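Long-range contact in beta-galactosidase (Bacillus circulans subsp. alkalophilus, PDB 3TTY), which hydrolyses terminal non-reducing beta-D-galactose units off beta-D-galactosides, through a TIM-barrel domain that binds galactose: residues 272-277 with 301-306. Sequence-based numbering, arbitrary orientation.
Sequences VSWDNY and QPFMLM. With GLA (alpha-D-galactopyranose), chain H.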
ATOM      1  N   VAL A 272     -33.921  11.230  12.343  1.00 18.62           N
ATOM      2  CA  VAL A 272     -32.589  11.000  11.824  1.00 17.71           C
ATOM      3  C   VAL A 272     -31.776  12.275  11.984  1.00 20.71           C
ATOM      4  O   VAL A 272     -32.325  13.367  11.993  1.00 20.33           O
ATOM      5  CB  VAL A 272     -32.646  10.600  10.344  1.00 19.07           C
ATOM      6  CG1 VAL A 272     -31.259  10.647   9.709  1.00 16.57           C
ATOM      7  CG2 VAL A 272     -33.288   9.216  10.198  1.00 14.76           C
ATOM      8  N   SER A 273     -30.469  12.131  12.165  1.00 18.87           N
ATOM      9  CA  SER A 273     -29.574  13.271  12.126  1.00 15.64           C
ATOM     10  C   SER A 273     -28.298  12.773  11.488  1.00 19.53           C
ATOM     11  O   SER A 273     -28.020  11.567  11.520  1.00 19.91           O
ATOM     12  CB  SER A 273     -29.308  13.820  13.526  1.00 18.59           C
ATOM     13  OG  SER A 273     -28.490  12.950  14.286  1.00 16.37           O
ATOM     14  N   TRP A 274     -27.536  13.672  10.874  1.00 20.17           N
ATOM     15  CA  TRP A 274     -26.320  13.241  10.193  1.00 17.67           C
ATOM     16  C   TRP A 274     -25.296  14.343  10.043  1.00 19.37           C
ATOM     17  O   TRP A 274     -25.576  15.516  10.300  1.00 20.04           O
ATOM     18  CB  TRP A 274     -26.643  12.555   8.852  1.00 16.41           C
ATOM     19  CG  TRP A 274     -26.660  13.403   7.603  1.00 16.14           C
ATOM     20  CD1 TRP A 274     -27.602  14.337   7.240  1.00 19.61           C
ATOM     21  CD2 TRP A 274     -25.730  13.331   6.512  1.00 16.96           C
ATOM     22  NE1 TRP A 274     -27.294  14.866   6.002  1.00 18.25           N
ATOM     23  CE2 TRP A 274     -26.152  14.265   5.535  1.00 15.29           C
ATOM     24  CE3 TRP A 274     -24.575  12.575   6.271  1.00 16.87           C
ATOM     25  CZ2 TRP A 274     -25.461  14.461   4.340  1.00 16.92           C
ATOM     26  CZ3 TRP A 274     -23.884  12.773   5.079  1.00 16.13           C
ATOM     27  CH2 TRP A 274     -24.327  13.712   4.133  1.00 16.81           C
ATOM     28  N   ASP A 275     -24.103  13.941   9.626  1.00 21.48           N
ATOM     29  CA  ASP A 275     -22.941  14.809   9.622  1.00 19.92           C
ATOM     30  C   ASP A 275     -22.404  14.910   8.196  1.00 19.41           C
ATOM     31  O   ASP A 275     -21.839  13.959   7.663  1.00 18.18           O
ATOM     32  CB  ASP A 275     -21.878  14.255  10.586  1.00 18.96           C
ATOM     33  CG  ASP A 275     -22.433  13.995  12.007  1.00 21.50           C
ATOM     34  OD1 ASP A 275     -23.406  14.663  12.422  1.00 18.47           O
ATOM     35  OD2 ASP A 275     -21.889  13.122  12.721  1.00 18.00           O
ATOM     36  N   ASN A 276     -22.584  16.075   7.583  1.00 22.42           N
ATOM     37  CA  ASN A 276     -22.256  16.261   6.169  1.00 21.38           C
ATOM     38  C   ASN A 276     -20.948  17.012   5.939  1.00 23.61           C
ATOM     39  O   ASN A 276     -20.848  18.220   6.210  1.00 17.98           O
ATOM     40  CB  ASN A 276     -23.406  16.970   5.451  1.00 18.46           C
ATOM     41  CG  ASN A 276     -23.087  17.274   4.009  1.00 20.69           C
ATOM     42  OD1 ASN A 276     -23.486  18.312   3.472  1.00 24.93           O
ATOM     43  ND2 ASN A 276     -22.351  16.380   3.372  1.00 18.31           N
ATOM     44  N   TYR A 277     -19.958  16.281   5.433  1.00 23.00           N
ATOM     45  CA  TYR A 277     -18.618  16.817   5.200  1.00 24.01           C
ATOM     46  C   TYR A 277     -18.137  16.565   3.779  1.00 23.86           C
ATOM     47  O   TYR A 277     -17.348  15.651   3.538  1.00 27.69           O
ATOM     48  CB  TYR A 277     -17.628  16.218   6.198  1.00 22.98           C
ATOM     49  CG  TYR A 277     -17.886  16.678   7.621  1.00 25.89           C
ATOM     50  CD1 TYR A 277     -17.328  17.857   8.100  1.00 20.58           C
ATOM     51  CD2 TYR A 277     -18.703  15.943   8.477  1.00 22.27           C
ATOM     52  CE1 TYR A 277     -17.566  18.284   9.400  1.00 22.26           C
ATOM     53  CE2 TYR A 277     -18.945  16.363   9.773  1.00 19.26           C
ATOM     54  CZ  TYR A 277     -18.375  17.534  10.226  1.00 21.40           C
ATOM     55  OH  TYR A 277     -18.617  17.963  11.511  1.00 26.55           O
ATOM     56  N   GLN A 301     -39.564  11.553   6.413  1.00 23.09           N
ATOM     57  CA  GLN A 301     -39.531  12.431   7.576  1.00 23.02           C
ATOM     58  C   GLN A 301     -38.309  13.345   7.536  1.00 23.36           C
ATOM     59  O   GLN A 301     -37.196  12.908   7.235  1.00 18.38           O
ATOM     60  CB  GLN A 301     -39.557  11.636   8.880  1.00 20.82           C
ATOM     61  CG  GLN A 301     -39.578  12.503  10.121  1.00 25.16           C
ATOM     62  CD  GLN A 301     -39.557  11.686  11.397  1.00 28.51           C
ATOM     63  OE1 GLN A 301     -40.094  10.577  11.440  1.00 22.97           O
ATOM     64  NE2 GLN A 301     -38.924  12.225  12.447  1.00 24.73           N
ATOM     65  N   PRO A 302     -38.521  14.639   7.800  1.00 25.82           N
ATOM     66  CA  PRO A 302     -37.383  15.563   7.775  1.00 24.57           C
ATOM     67  C   PRO A 302     -36.334  15.151   8.812  1.00 21.84           C
ATOM     68  O   PRO A 302     -36.675  14.494   9.795  1.00 19.88           O
ATOM     69  CB  PRO A 302     -38.022  16.913   8.134  1.00 23.99           C
ATOM     70  CG  PRO A 302     -39.455  16.766   7.696  1.00 25.16           C
ATOM     71  CD  PRO A 302     -39.808  15.335   7.981  1.00 21.75           C
ATOM     72  N   PHE A 303     -35.076  15.519   8.598  1.00 18.72           N
ATOM     73  CA  PHE A 303     -34.016  15.113   9.519  1.00 19.99           C
ATOM     74  C   PHE A 303     -33.256  16.312  10.095  1.00 20.66           C
ATOM     75  O   PHE A 303     -33.472  17.450   9.688  1.00 20.64           O
ATOM     76  CB  PHE A 303     -33.035  14.208   8.784  1.00 17.91           C
ATOM     77  CG  PHE A 303     -32.448  14.850   7.568  1.00 19.41           C
ATOM     78  CD1 PHE A 303     -31.313  15.637   7.669  1.00 17.26           C
ATOM     79  CD2 PHE A 303     -33.056  14.704   6.331  1.00 17.67           C
ATOM     80  CE1 PHE A 303     -30.781  16.249   6.552  1.00 16.62           C
ATOM     81  CE2 PHE A 303     -32.538  15.319   5.213  1.00 15.08           C
ATOM     82  CZ  PHE A 303     -31.393  16.082   5.319  1.00 20.25           C
ATOM     83  N   MET A 304     -32.363  16.041  11.041  1.00 19.38           N
ATOM     84  CA  MET A 304     -31.422  17.046  11.524  1.00 18.71           C
ATOM     85  C   MET A 304     -30.125  16.959  10.735  1.00 19.32           C
ATOM     86  O   MET A 304     -29.600  15.867  10.522  1.00 18.97           O
ATOM     87  CB  MET A 304     -31.095  16.829  13.010  1.00 17.35           C
ATOM     88  CG  MET A 304     -32.283  16.863  13.949  1.00 15.23           C
ATOM     89  SD  MET A 304     -31.832  16.531  15.667  1.00 20.98           S
ATOM     90  CE  MET A 304     -30.728  17.909  16.042  1.00 17.78           C
ATOM     91  N   LEU A 305     -29.620  18.106  10.286  1.00 19.54           N
ATOM     92  CA  LEU A 305     -28.215  18.234   9.931  1.00 17.14           C
ATOM     93  C   LEU A 305     -27.593  18.496  11.293  1.00 21.78           C
ATOM     94  O   LEU A 305     -27.775  19.582  11.872  1.00 17.68           O
ATOM     95  CB  LEU A 305     -27.984  19.445   9.022  1.00 18.56           C
ATOM     96  CG  LEU A 305     -26.873  19.520   7.964  1.00 22.11           C
ATOM     97  CD1 LEU A 305     -26.153  20.884   7.984  1.00 17.63           C
ATOM     98  CD2 LEU A 305     -25.882  18.374   8.049  1.00 19.99           C
ATOM     99  N   MET A 306     -26.916  17.491  11.838  1.00 19.86           N
ATOM    100  CA  MET A 306     -26.316  17.636  13.159  1.00 21.73           C
ATOM    101  C   MET A 306     -24.974  18.333  13.024  1.00 21.39           C
ATOM    102  O   MET A 306     -24.601  19.125  13.882  1.00 20.97           O
ATOM    103  CB  MET A 306     -26.155  16.274  13.844  1.00 19.95           C
ATOM    104  CG  MET A 306     -25.584  16.325  15.258  1.00 18.59           C
ATOM    105  SD  MET A 306     -26.727  17.000  16.478  1.00 21.60           S
ATOM    106  CE  MET A 306     -28.050  15.782  16.440  1.00 19.73           C
TER
HETATM  107  C1  GLA H 677     -17.648  13.885  13.015  1.00 24.02           C
HETATM  108  C2  GLA H 677     -17.765  13.881  14.560  1.00 19.21           C
HETATM  109  C3  GLA H 677     -17.421  15.241  15.192  1.00 19.40           C
HETATM  110  C4  GLA H 677     -16.109  15.716  14.584  1.00 19.50           C
HETATM  111  C5  GLA H 677     -16.226  15.722  13.057  1.00 21.87           C
HETATM  112  C6  GLA H 677     -14.921  16.276  12.473  1.00 18.83           C
HETATM  113  O1  GLA H 677     -18.663  14.630  12.318  1.00 25.40           O
HETATM  114  O2  GLA H 677     -19.075  13.509  14.954  1.00 19.74           O
HETATM  115  O3  GLA H 677     -17.255  15.145  16.617  1.00 16.09           O
HETATM  116  O4  GLA H 677     -15.119  14.775  14.981  1.00 18.67           O
HETATM  117  O5  GLA H 677     -16.384  14.376  12.593  1.00 21.74           O
HETATM  118  O6  GLA H 677     -15.117  16.662  11.106  1.00 19.98           O
HETATM  119  O   HOH W   1     -35.934  11.874  10.255  1.00 21.22           O
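Strands 273-275 and 303-306 run in the same direction, their short axes 31° apart and 4.5 Å at closest, joined by backbone hydrogen bonds M304 N to V272 O, W274 N to M304 O and M306 N to W274 O, the first nearly straight at 174°. On the face of S273 and M304, S273 CB meets M304 CB at 3.5 Å. M306, bent at chi2 (71°) and chi3, swings CE back to 3.6 Å from S273 OG, itself hydrogen-bonded to T251 O and T250 OG1. On the face of W274 and L305, W274 turns its five-membered ring edge toward the F303 face in an offset edge-to-face pair, CD1 lying 3.8 Å from F303 CE1. N276 CB lies over one face of the indole, toward its rim, and 3.9 Å from L305 CD2, while W274 NE1 is hydrogen-bonded to H291 ND1. A water joins V272 N to P302 O. Galactose O6 lies over one ring face of Y277, toward the rim; Y277 OH is hydrogen-bonded to E307 OE1, which also binds the sugar. With helix 284-296, the strands form a beta-alpha-beta crossover of the TIM barrel, whose C-terminal strand ends carry the sugar pocket, here through D275 and Y277.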